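Local coordinates for apical membrane antigen 1-like protein, soluble form (Toxoplasma gondii, PDB 3ZLE) that probably helps sporozoites invade host cells, as the ectodomain of a surface antigen of the apicomplexan AMA1 family, at residues A14-F18 and V345-C350; T143-P147 and V159-S163; S244-A250 and E314-F320. All blocks are in the same frame, centred on the assembly; numbering follows the deposited sequence.

From the N terminus, helix 13-20 comes first, and its 14-18 segment waits more than 320 residues for its partner, 345-350, so contact 1 closes a loop that holds almost the whole AMA1 family region. It brings the N-terminal helix against the loop after strand 344-345, near the cysteine-rich C-terminal part. Contacts 2 and 3 both nest inside it and follow one another in series. Contact 2 closes a short loop, the hairpin of strands 148-151 and 156-159, within a five-stranded antiparallel sheet. Contact 3 spans 63 residues and pairs strand 246-249, the edge strand of a separate four-stranded sheet, with strand 315-320. Contacts 2 and 3 lie on opposite sides of the chain's centre.

Contact 1. Residues A14-F18 and V345-C350; sequences AFADF and VNLPQC
Pro348 puts its CD over the centre of one face of the Phe18 ring, 3.4 Å from the ring centroid and only 8° off the ring normal, a clear CH-pi contact. Leu347 CD2 approaches the same ring obliquely, 3.9 Å from Phe18 CE2, while the CG2 methyl of Val345 comes up at the edge, 4.2 Å from Phe18 CZ. With CG anti to the backbone N (chi1 -169°), the ring is carried off the helix and over the proline. One turn earlier, Phe15 touches the same proline from its CB side, CD1 to Pro348 CB at 4.1 Å, and its ring edge faces the backbone beyond: Gln349 O lies in the ring plane, 3.1 Å from Phe15 CE1. No hydrogen bond crosses between the segments; proline and aromatic carbon do the work.

Further out, Phe22 meets the Phe18 ring, Phe377 packs edge-to-face on Phe15, Val223 touches both Phe18 and Leu347, and the Cys350-Cys372 disulfide fixes the end of the extended segment. The arrangement is aromatic-proline packing of a helix against an extended segment, joining the N-terminal helix of the AMA1 ectodomain to the chain entering its cysteine-rich C-terminal part.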
ATOM      1  N   ALA A  14      -7.046  23.275  -0.628  1.00 35.92           N
ATOM      2  CA  ALA A  14      -6.181  22.452  -1.448  1.00 27.41           C
ATOM      3  C   ALA A  14      -4.981  21.924  -0.641  1.00 25.15           C
ATOM      4  O   ALA A  14      -4.545  20.811  -0.854  1.00 23.75           O
ATOM      5  CB  ALA A  14      -5.724  23.208  -2.705  1.00 25.80           C
ATOM      6  N   PHE A  15      -4.425  22.725   0.262  1.00 23.95           N
ATOM      7  CA  PHE A  15      -3.247  22.244   1.029  1.00 24.34           C
ATOM      8  C   PHE A  15      -3.704  21.166   2.017  1.00 25.25           C
ATOM      9  O   PHE A  15      -3.059  20.132   2.185  1.00 26.19           O
ATOM     10  CB  PHE A  15      -2.528  23.389   1.779  1.00 28.07           C
ATOM     11  CG  PHE A  15      -2.061  24.521   0.899  1.00 30.01           C
ATOM     12  CD1 PHE A  15      -1.691  24.311  -0.419  1.00 28.67           C
ATOM     13  CD2 PHE A  15      -2.023  25.832   1.397  1.00 37.06           C
ATOM     14  CE1 PHE A  15      -1.330  25.387  -1.233  1.00 29.59           C
ATOM     15  CE2 PHE A  15      -1.554  26.895   0.607  1.00 37.53           C
ATOM     16  CZ  PHE A  15      -1.222  26.670  -0.715  1.00 29.02           C
ATOM     17  N   ALA A  16      -4.894  21.363   2.570  1.00 29.06           N
ATOM     18  CA  ALA A  16      -5.395  20.502   3.631  1.00 28.15           C
ATOM     19  C   ALA A  16      -5.819  19.188   3.025  1.00 23.39           C
ATOM     20  O   ALA A  16      -5.458  18.116   3.519  1.00 30.26           O
ATOM     21  CB  ALA A  16      -6.557  21.201   4.381  1.00 26.88           C
ATOM     22  N   ASP A  17      -6.340  19.257   1.817  1.00 27.59           N
ATOM     23  CA  ASP A  17      -6.713  18.021   1.094  1.00 23.93           C
ATOM     24  C   ASP A  17      -5.527  17.245   0.689  1.00 21.64           C
ATOM     25  O   ASP A  17      -5.556  16.031   0.594  1.00 23.08           O
ATOM     26  CB  ASP A  17      -7.551  18.361  -0.155  1.00 28.77           C
ATOM     27  CG  ASP A  17      -8.946  18.765   0.181  1.00 26.78           C
ATOM     28  OD1 ASP A  17      -9.291  18.771   1.396  1.00 32.40           O
ATOM     29  OD2 ASP A  17      -9.681  19.188  -0.743  1.00 38.58           O
ATOM     30  N   PHE A  18      -4.414  17.940   0.442  1.00 28.37           N
ATOM     31  CA  PHE A  18      -3.233  17.226   0.081  1.00 19.23           C
ATOM     32  C   PHE A  18      -2.615  16.550   1.298  1.00 17.37           C
ATOM     33  O   PHE A  18      -2.281  15.364   1.271  1.00 19.66           O
ATOM     34  CB  PHE A  18      -2.252  18.173  -0.599  1.00 22.36           C
ATOM     35  CG  PHE A  18      -1.093  17.476  -1.246  1.00 21.46           C
ATOM     36  CD1 PHE A  18      -1.213  16.920  -2.519  1.00 21.24           C
ATOM     37  CD2 PHE A  18       0.130  17.386  -0.588  1.00 20.92           C
ATOM     38  CE1 PHE A  18      -0.107  16.311  -3.131  1.00 20.08           C
ATOM     39  CE2 PHE A  18       1.236  16.829  -1.201  1.00 17.92           C
ATOM     40  CZ  PHE A  18       1.121  16.322  -2.501  1.00 22.26           C
ATOM     41  N   VAL A 345       4.623  13.227  -7.658  1.00 19.36           N
ATOM     42  CA  VAL A 345       3.820  14.375  -7.956  1.00 21.02           C
ATOM     43  C   VAL A 345       4.427  15.578  -7.234  1.00 19.33           C
ATOM     44  O   VAL A 345       5.123  15.429  -6.229  1.00 18.35           O
ATOM     45  CB  VAL A 345       2.361  14.211  -7.472  1.00 19.20           C
ATOM     46  CG1 VAL A 345       1.598  13.161  -8.220  1.00 19.35           C
ATOM     47  CG2 VAL A 345       2.259  14.158  -5.968  1.00 20.82           C
ATOM     48  N   ASN A 346       4.080  16.758  -7.691  1.00 19.20           N
ATOM     49  CA  ASN A 346       4.443  17.944  -6.958  1.00 22.61           C
ATOM     50  C   ASN A 346       3.556  18.266  -5.766  1.00 27.82           C
ATOM     51  O   ASN A 346       2.383  17.857  -5.703  1.00 28.08           O
ATOM     52  CB  ASN A 346       4.514  19.120  -7.903  1.00 26.62           C
ATOM     53  CG  ASN A 346       5.806  19.125  -8.697  1.00 32.43           C
ATOM     54  OD1 ASN A 346       6.881  18.859  -8.149  1.00 35.21           O
ATOM     55  ND2 ASN A 346       5.691  19.274 -10.003  1.00 27.52           N
ATOM     56  N   LEU A 347       4.104  19.086  -4.880  1.00 25.01           N
ATOM     57  CA  LEU A 347       3.334  19.760  -3.867  1.00 20.42           C
ATOM     58  C   LEU A 347       2.343  20.617  -4.597  1.00 25.23           C
ATOM     59  O   LEU A 347       2.614  21.056  -5.711  1.00 28.87           O
ATOM     60  CB  LEU A 347       4.246  20.656  -3.013  1.00 18.77           C
ATOM     61  CG  LEU A 347       5.246  19.949  -2.092  1.00 22.69           C
ATOM     62  CD1 LEU A 347       6.098  20.959  -1.322  1.00 19.81           C
ATOM     63  CD2 LEU A 347       4.492  19.013  -1.123  1.00 17.69           C
ATOM     64  N   PRO A 348       1.185  20.872  -3.971  1.00 19.68           N
ATOM     65  CA  PRO A 348       0.239  21.766  -4.595  1.00 21.58           C
ATOM     66  C   PRO A 348       0.885  23.121  -4.750  1.00 26.60           C
ATOM     67  O   PRO A 348       1.662  23.537  -3.906  1.00 29.28           O
ATOM     68  CB  PRO A 348      -0.948  21.846  -3.593  1.00 18.20           C
ATOM     69  CG  PRO A 348      -0.609  20.899  -2.474  1.00 19.68           C
ATOM     70  CD  PRO A 348       0.620  20.107  -2.851  1.00 18.12           C
ATOM     71  N   GLN A 349       0.544  23.813  -5.818  1.00 28.21           N
ATOM     72  CA  GLN A 349       0.982  25.160  -5.963  1.00 30.56           C
ATOM     73  C   GLN A 349       0.386  26.049  -4.916  1.00 37.49           C
ATOM     74  O   GLN A 349      -0.563  25.696  -4.221  1.00 36.58           O
ATOM     75  CB  GLN A 349       0.687  25.695  -7.350  1.00 30.95           C
ATOM     76  CG  GLN A 349       1.786  25.316  -8.340  1.00 49.45           C
ATOM     77  CD  GLN A 349       1.566  25.877  -9.730  1.00 59.44           C
ATOM     78  OE1 GLN A 349       0.493  26.384 -10.044  1.00 63.85           O
ATOM     79  NE2 GLN A 349       2.594  25.786 -10.576  1.00 62.85           N
ATOM     80  N   CYS A 350       0.840  27.275  -4.938  1.00 34.38           N
ATOM     81  CA  CYS A 350       0.804  28.119  -3.815  1.00 36.32           C
ATOM     82  C   CYS A 350       0.537  29.463  -4.491  1.00 31.71           C
ATOM     83  O   CYS A 350       0.894  29.631  -5.637  1.00 35.89           O
ATOM     84  CB  CYS A 350       2.203  28.003  -3.179  1.00 31.38           C
ATOM     85  SG  CYS A 350       2.746  29.259  -2.116  1.00 68.21           S
TER

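Contact 2. Residues T143-P147 and V159-S163; sequences TYKYP and VLSVS
Tyr144 OH has two partners, Ser163 OG at 2.7 Å and the backbone carbonyl of Arg44. The contact lies at the open end of a beta-hairpin, strands 148-151 and 156-159, in the five-stranded antiparallel sheet of this PAN-clan protein. The serine oxygen arrives at the ring edge, near its plane, and the phenol thus ties the 159-163 segment to the 43-45 strand. Its CG is anti to the backbone N (chi1 -164°), which carries the ring toward Ser163, and its ring stacks on Trp286, which probably helps fix its rotation.

Just beyond the strand ends, where Pro147 precedes the first strand and Leu160 follows the second, Leu160 N donates to Pro147 O at 3.0 Å, nearly straight at 168°, although the donor is tilted 18° from the carbonyl plane. Beside this bond Pro147 CG rests on Leu160 CB at 4.0 Å, and Tyr201 of strand 199-202 touches both side chains.

Tyr146, just before the proline, packs against the 159-161 part of the other segment. All the touching residues are buried, and the tyrosine's polar end is satisfied by Val134 N. Its CB packs on Val159 CG1 at 3.5 Å, the side chains crossing at about a right angle, while CE1 reaches Ser161 CB at 3.6 Å.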
ATOM      1  N   THR A 143     -20.839 -14.201   2.270  1.00 36.90           N
ATOM      2  CA  THR A 143     -20.821 -12.707   2.175  1.00 39.62           C
ATOM      3  C   THR A 143     -19.384 -12.127   2.206  1.00 35.18           C
ATOM      4  O   THR A 143     -19.191 -10.892   2.241  1.00 32.64           O
ATOM      5  CB  THR A 143     -21.617 -12.046   3.331  1.00 42.98           C
ATOM      6  OG1 THR A 143     -20.880 -12.166   4.558  1.00 34.81           O
ATOM      7  CG2 THR A 143     -23.010 -12.702   3.493  1.00 42.63           C
ATOM      8  N   TYR A 144     -18.410 -13.015   2.371  1.00 32.16           N
ATOM      9  CA  TYR A 144     -16.984 -12.665   2.278  1.00 38.78           C
ATOM     10  C   TYR A 144     -16.715 -11.837   1.024  1.00 30.47           C
ATOM     11  O   TYR A 144     -17.211 -12.164  -0.047  1.00 30.48           O
ATOM     12  CB  TYR A 144     -16.152 -13.952   2.209  1.00 31.47           C
ATOM     13  CG  TYR A 144     -14.681 -13.757   2.493  1.00 35.46           C
ATOM     14  CD1 TYR A 144     -14.211 -13.749   3.788  1.00 31.29           C
ATOM     15  CD2 TYR A 144     -13.748 -13.664   1.452  1.00 30.43           C
ATOM     16  CE1 TYR A 144     -12.867 -13.593   4.063  1.00 30.86           C
ATOM     17  CE2 TYR A 144     -12.418 -13.466   1.719  1.00 29.54           C
ATOM     18  CZ  TYR A 144     -11.971 -13.437   3.035  1.00 31.21           C
ATOM     19  OH  TYR A 144     -10.618 -13.273   3.329  1.00 26.05           O
ATOM     20  N   LYS A 145     -15.881 -10.808   1.142  1.00 30.85           N
ATOM     21  CA  LYS A 145     -15.423 -10.063  -0.049  1.00 33.16           C
ATOM     22  C   LYS A 145     -13.962 -10.352  -0.421  1.00 31.21           C
ATOM     23  O   LYS A 145     -13.043 -10.019   0.334  1.00 35.97           O
ATOM     24  CB  LYS A 145     -15.594  -8.569   0.166  1.00 38.00           C
ATOM     25  CG  LYS A 145     -16.980  -8.151   0.604  1.00 31.70           C
ATOM     26  CD  LYS A 145     -17.892  -8.053  -0.580  1.00 36.47           C
ATOM     27  CE  LYS A 145     -19.112  -7.216  -0.211  1.00 39.65           C
ATOM     28  NZ  LYS A 145     -20.250  -7.658  -1.041  1.00 40.44           N
ATOM     29  N   TYR A 146     -13.760 -10.808  -1.658  1.00 31.26           N
ATOM     30  CA  TYR A 146     -12.427 -10.941  -2.269  1.00 27.98           C
ATOM     31  C   TYR A 146     -11.685  -9.614  -2.440  1.00 30.05           C
ATOM     32  O   TYR A 146     -12.315  -8.563  -2.605  1.00 32.97           O
ATOM     33  CB  TYR A 146     -12.553 -11.590  -3.642  1.00 24.04           C
ATOM     34  CG  TYR A 146     -13.187 -12.965  -3.633  1.00 25.83           C
ATOM     35  CD1 TYR A 146     -12.666 -14.012  -2.844  1.00 26.60           C
ATOM     36  CD2 TYR A 146     -14.272 -13.250  -4.465  1.00 25.08           C
ATOM     37  CE1 TYR A 146     -13.175 -15.324  -2.957  1.00 24.26           C
ATOM     38  CE2 TYR A 146     -14.781 -14.545  -4.571  1.00 27.59           C
ATOM     39  CZ  TYR A 146     -14.260 -15.572  -3.808  1.00 30.33           C
ATOM     40  OH  TYR A 146     -14.854 -16.860  -3.886  1.00 26.29           O
ATOM     41  N   PRO A 147     -10.344  -9.642  -2.363  1.00 28.80           N
ATOM     42  CA  PRO A 147      -9.537  -8.488  -2.762  1.00 27.70           C
ATOM     43  C   PRO A 147      -9.308  -8.510  -4.272  1.00 23.52           C
ATOM     44  O   PRO A 147      -9.546  -9.535  -4.912  1.00 23.73           O
ATOM     45  CB  PRO A 147      -8.189  -8.752  -2.063  1.00 23.68           C
ATOM     46  CG  PRO A 147      -8.093 -10.244  -2.027  1.00 23.57           C
ATOM     47  CD  PRO A 147      -9.511 -10.711  -1.762  1.00 30.08           C
ATOM     48  N   VAL A 159      -9.785 -10.573  -9.616  1.00 25.69           N
ATOM     49  CA  VAL A 159     -10.359 -10.841  -8.337  1.00 22.59           C
ATOM     50  C   VAL A 159      -9.685 -12.086  -7.780  1.00 25.75           C
ATOM     51  O   VAL A 159      -9.685 -13.142  -8.440  1.00 18.54           O
ATOM     52  CB  VAL A 159     -11.898 -11.094  -8.471  1.00 22.94           C
ATOM     53  CG1 VAL A 159     -12.537 -11.262  -7.088  1.00 16.02           C
ATOM     54  CG2 VAL A 159     -12.533  -9.917  -9.166  1.00 17.40           C
ATOM     55  N   LEU A 160      -9.081 -11.970  -6.588  1.00 21.73           N
ATOM     56  CA  LEU A 160      -8.348 -13.078  -5.989  1.00 22.57           C
ATOM     57  C   LEU A 160      -9.268 -13.875  -5.047  1.00 24.97           C
ATOM     58  O   LEU A 160      -9.645 -13.385  -3.982  1.00 28.82           O
ATOM     59  CB  LEU A 160      -7.139 -12.563  -5.139  1.00 20.88           C
ATOM     60  CG  LEU A 160      -6.120 -11.621  -5.825  1.00 21.00           C
ATOM     61  CD1 LEU A 160      -5.001 -11.238  -4.885  1.00 18.11           C
ATOM     62  CD2 LEU A 160      -5.575 -12.165  -7.178  1.00 16.97           C
ATOM     63  N   SER A 161      -9.408 -15.156  -5.297  1.00 25.47           N
ATOM     64  CA  SER A 161     -10.066 -15.974  -4.307  1.00 33.15           C
ATOM     65  C   SER A 161      -9.142 -16.396  -3.154  1.00 30.75           C
ATOM     66  O   SER A 161      -9.624 -16.813  -2.103  1.00 35.35           O
ATOM     67  CB  SER A 161     -10.763 -17.152  -4.959  1.00 30.35           C
ATOM     68  OG  SER A 161      -9.812 -18.085  -5.394  1.00 52.35           O
ATOM     69  N   VAL A 162      -7.846 -16.134  -3.287  1.00 23.33           N
ATOM     70  CA  VAL A 162      -6.934 -16.330  -2.168  1.00 23.03           C
ATOM     71  C   VAL A 162      -6.602 -15.006  -1.528  1.00 23.59           C
ATOM     72  O   VAL A 162      -6.045 -14.135  -2.169  1.00 30.15           O
ATOM     73  CB  VAL A 162      -5.638 -17.058  -2.592  1.00 21.76           C
ATOM     74  CG1 VAL A 162      -4.739 -17.337  -1.399  1.00 23.88           C
ATOM     75  CG2 VAL A 162      -5.982 -18.359  -3.294  1.00 22.96           C
ATOM     76  N   SER A 163      -6.913 -14.870  -0.246  1.00 26.73           N
ATOM     77  CA  SER A 163      -6.819 -13.572   0.444  1.00 24.36           C
ATOM     78  C   SER A 163      -5.659 -13.549   1.400  1.00 25.53           C
ATOM     79  O   SER A 163      -5.352 -12.494   1.967  1.00 22.92           O
ATOM     80  CB  SER A 163      -8.095 -13.240   1.190  1.00 26.34           C
ATOM     81  OG  SER A 163      -8.499 -14.305   2.025  1.00 32.60           O
TER

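Contact 3. Residues S244-A250 and E314-F320; sequences SVQSDQA and ETICAIF
A classic beta bulge marks the start of this antiparallel pairing, in which the weakly bonded edge strand 246-249 pairs with strand 315-320 of a four-stranded sheet. At the bulge Val245 and Gln246 both face Ile319: Val245 N gives Ile319 O a bond of 2.7 Å, whereas that from Gln246 N to the same oxygen is weak, at 3.4 Å. Ile319 N answers to Gln246 O at 2.8 Å. Further along, Cys317 N donates to Asp248 O at 3.0 Å, meeting the carbonyl almost head-on (C=O...N 172°), and Ala250 N closes the ladder on Thr315 O.

Gln246 and Ile319 run side by side on the face that also carries Cys317, with Gln246 CD 3.7 Å from Ile319 CD1. Gln246 reaches there with CG between the backbone N and the carbonyl carbon (chi1 75°) and its chain extended beyond. That face is covered by helix 253-262, whose Arg259 touches Gln246, Ala250 and Cys317; the Cys256-Cys317 disulfide stitches the helix to the sheet.

A water bridges the strands here: it accepts from Gln246 NE2 and from Asp248 N, at 2.9 Å in the latter case, and donates to Cys317 O at 2.6 Å.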
ATOM      1  N   SER A 244      13.087   9.000  13.775  1.00 40.25           N
ATOM      2  CA  SER A 244      12.695   7.905  12.932  1.00 39.19           C
ATOM      3  C   SER A 244      12.950   6.541  13.539  1.00 41.32           C
ATOM      4  O   SER A 244      13.662   6.398  14.510  1.00 45.77           O
ATOM      5  CB  SER A 244      13.328   8.047  11.538  1.00 39.09           C
ATOM      6  OG  SER A 244      12.817   9.234  10.903  1.00 35.86           O
ATOM      7  N   VAL A 245      12.299   5.547  12.978  1.00 41.29           N
ATOM      8  CA  VAL A 245      12.353   4.191  13.471  1.00 37.07           C
ATOM      9  C   VAL A 245      13.570   3.483  12.841  1.00 46.48           C
ATOM     10  O   VAL A 245      14.200   2.612  13.462  1.00 37.64           O
ATOM     11  CB  VAL A 245      11.023   3.485  13.106  1.00 43.76           C
ATOM     12  CG1 VAL A 245      11.236   2.179  12.348  1.00 42.05           C
ATOM     13  CG2 VAL A 245      10.124   3.338  14.331  1.00 40.00           C
ATOM     14  N   GLN A 246      13.939   3.903  11.631  1.00 38.17           N
ATOM     15  CA  GLN A 246      15.236   3.509  11.057  1.00 31.22           C
ATOM     16  C   GLN A 246      15.600   4.529  10.009  1.00 37.19           C
ATOM     17  O   GLN A 246      14.750   5.219   9.504  1.00 36.73           O
ATOM     18  CB  GLN A 246      15.177   2.113  10.452  1.00 34.54           C
ATOM     19  CG  GLN A 246      14.450   2.045   9.112  1.00 34.32           C
ATOM     20  CD  GLN A 246      14.513   0.668   8.466  1.00 30.43           C
ATOM     21  OE1 GLN A 246      13.797  -0.249   8.862  1.00 38.26           O
ATOM     22  NE2 GLN A 246      15.257   0.567   7.374  1.00 31.72           N
ATOM     23  N   SER A 247      16.887   4.679   9.754  1.00 43.47           N
ATOM     24  CA  SER A 247      17.366   5.689   8.844  1.00 43.16           C
ATOM     25  C   SER A 247      18.710   5.250   8.327  1.00 44.14           C
ATOM     26  O   SER A 247      19.703   5.909   8.532  1.00 49.16           O
ATOM     27  CB  SER A 247      17.502   7.045   9.538  1.00 37.99           C
ATOM     28  OG  SER A 247      18.131   6.923  10.806  1.00 38.82           O
ATOM     29  N   ASP A 248      18.733   4.099   7.687  1.00 42.82           N
ATOM     30  CA  ASP A 248      19.935   3.634   7.069  1.00 39.32           C
ATOM     31  C   ASP A 248      20.086   4.273   5.689  1.00 43.99           C
ATOM     32  O   ASP A 248      19.208   4.988   5.232  1.00 46.22           O
ATOM     33  CB  ASP A 248      19.922   2.111   6.971  1.00 39.70           C
ATOM     34  CG  ASP A 248      19.788   1.436   8.327  1.00 42.83           C
ATOM     35  OD1 ASP A 248      20.178   2.039   9.366  1.00 36.13           O
ATOM     36  OD2 ASP A 248      19.329   0.278   8.356  1.00 59.09           O
ATOM     37  N   GLN A 249      21.266   4.128   5.109  1.00 39.08           N
ATOM     38  CA  GLN A 249      21.548   4.645   3.802  1.00 42.88           C
ATOM     39  C   GLN A 249      20.739   3.831   2.777  1.00 38.39           C
ATOM     40  O   GLN A 249      20.475   2.654   2.976  1.00 34.86           O
ATOM     41  CB  GLN A 249      23.062   4.544   3.537  1.00 40.52           C
ATOM     42  CG  GLN A 249      23.497   4.888   2.126  1.00 64.58           C
ATOM     43  CD  GLN A 249      23.667   3.664   1.243  1.00 70.88           C
ATOM     44  OE1 GLN A 249      23.680   2.531   1.722  1.00 96.85           O
ATOM     45  NE2 GLN A 249      23.818   3.891  -0.053  1.00 73.33           N
ATOM     46  N   ALA A 250      20.367   4.451   1.674  1.00 40.89           N
ATOM     47  CA  ALA A 250      19.819   3.700   0.536  1.00 38.20           C
ATOM     48  C   ALA A 250      20.594   4.081  -0.704  1.00 34.13           C
ATOM     49  O   ALA A 250      20.991   5.234  -0.854  1.00 37.77           O
ATOM     50  CB  ALA A 250      18.337   4.016   0.352  1.00 29.09           C
ATOM     51  N   GLU A 314      25.679  11.161   2.254  1.00 46.47           N
ATOM     52  CA  GLU A 314      24.922   9.927   2.010  1.00 48.08           C
ATOM     53  C   GLU A 314      23.394  10.147   1.822  1.00 42.92           C
ATOM     54  O   GLU A 314      22.785  11.014   2.477  1.00 37.17           O
ATOM     55  CB  GLU A 314      25.193   8.914   3.120  1.00 63.55           C
ATOM     56  CG  GLU A 314      26.269   7.888   2.783  1.00 72.84           C
ATOM     57  CD  GLU A 314      26.316   6.749   3.791  1.00 85.61           C
ATOM     58  OE1 GLU A 314      26.347   7.032   5.008  1.00 93.23           O
ATOM     59  OE2 GLU A 314      26.300   5.571   3.371  1.00 77.21           O
ATOM     60  N   THR A 315      22.803   9.415   0.874  1.00 39.03           N
ATOM     61  CA  THR A 315      21.353   9.309   0.817  1.00 34.71           C
ATOM     62  C   THR A 315      20.767   8.398   1.891  1.00 34.95           C
ATOM     63  O   THR A 315      21.115   7.218   2.015  1.00 39.72           O
ATOM     64  CB  THR A 315      20.806   8.934  -0.580  1.00 37.19           C
ATOM     65  OG1 THR A 315      21.298   7.671  -0.964  1.00 37.42           O
ATOM     66  CG2 THR A 315      21.189   9.985  -1.636  1.00 35.57           C
ATOM     67  N   ILE A 316      19.820   8.956   2.626  1.00 32.32           N
ATOM     68  CA  ILE A 316      19.219   8.293   3.781  1.00 34.30           C
ATOM     69  C   ILE A 316      17.744   7.953   3.455  1.00 27.85           C
ATOM     70  O   ILE A 316      17.032   8.786   2.931  1.00 23.58           O
ATOM     71  CB  ILE A 316      19.266   9.277   4.979  1.00 33.18           C
ATOM     72  CG1 ILE A 316      20.713   9.702   5.260  1.00 44.74           C
ATOM     73  CG2 ILE A 316      18.644   8.687   6.232  1.00 31.90           C
ATOM     74  CD1 ILE A 316      21.700   8.540   5.345  1.00 33.88           C
ATOM     75  N   CYS A 317      17.306   6.738   3.789  1.00 25.56           N
ATOM     76  CA  CYS A 317      15.879   6.403   3.889  1.00 24.18           C
ATOM     77  C   CYS A 317      15.443   6.418   5.352  1.00 24.95           C
ATOM     78  O   CYS A 317      15.735   5.474   6.108  1.00 22.70           O
ATOM     79  CB  CYS A 317      15.657   5.017   3.361  1.00 31.18           C
ATOM     80  SG  CYS A 317      13.931   4.589   3.119  1.00 48.91           S
ATOM     81  N   ALA A 318      14.817   7.504   5.777  1.00 23.01           N
ATOM     82  CA  ALA A 318      14.403   7.669   7.190  1.00 26.27           C
ATOM     83  C   ALA A 318      12.942   7.305   7.336  1.00 27.56           C
ATOM     84  O   ALA A 318      12.048   8.092   6.982  1.00 29.29           O
ATOM     85  CB  ALA A 318      14.627   9.100   7.662  1.00 19.48           C
ATOM     86  N   ILE A 319      12.703   6.116   7.856  1.00 28.15           N
ATOM     87  CA  ILE A 319      11.359   5.609   8.000  1.00 25.20           C
ATOM     88  C   ILE A 319      10.773   5.938   9.372  1.00 30.58           C
ATOM     89  O   ILE A 319      11.369   5.671  10.405  1.00 31.96           O
ATOM     90  CB  ILE A 319      11.362   4.117   7.822  1.00 20.92           C
ATOM     91  CG1 ILE A 319      11.646   3.768   6.357  1.00 17.60           C
ATOM     92  CG2 ILE A 319      10.101   3.500   8.395  1.00 18.31           C
ATOM     93  CD1 ILE A 319      12.102   2.337   6.169  1.00 17.71           C
ATOM     94  N   PHE A 320       9.584   6.496   9.389  1.00 28.89           N
ATOM     95  CA  PHE A 320       9.055   6.955  10.661  1.00 29.08           C
ATOM     96  C   PHE A 320       7.625   6.511  10.838  1.00 24.83           C
ATOM     97  O   PHE A 320       6.984   6.065   9.887  1.00 22.76           O
ATOM     98  CB  PHE A 320       9.188   8.466  10.794  1.00 23.60           C
ATOM     99  CG  PHE A 320       8.395   9.243   9.760  1.00 30.17           C
ATOM    100  CD1 PHE A 320       8.938   9.511   8.494  1.00 31.74           C
ATOM    101  CD2 PHE A 320       7.156   9.796  10.085  1.00 29.84           C
ATOM    102  CE1 PHE A 320       8.263  10.291   7.584  1.00 26.21           C
ATOM    103  CE2 PHE A 320       6.433  10.522   9.148  1.00 30.07           C
ATOM    104  CZ  PHE A 320       6.980  10.748   7.883  1.00 32.84           C
TER
HETATM  105  O   HOH W   1      16.481   3.030   6.281  1.00 36.07           O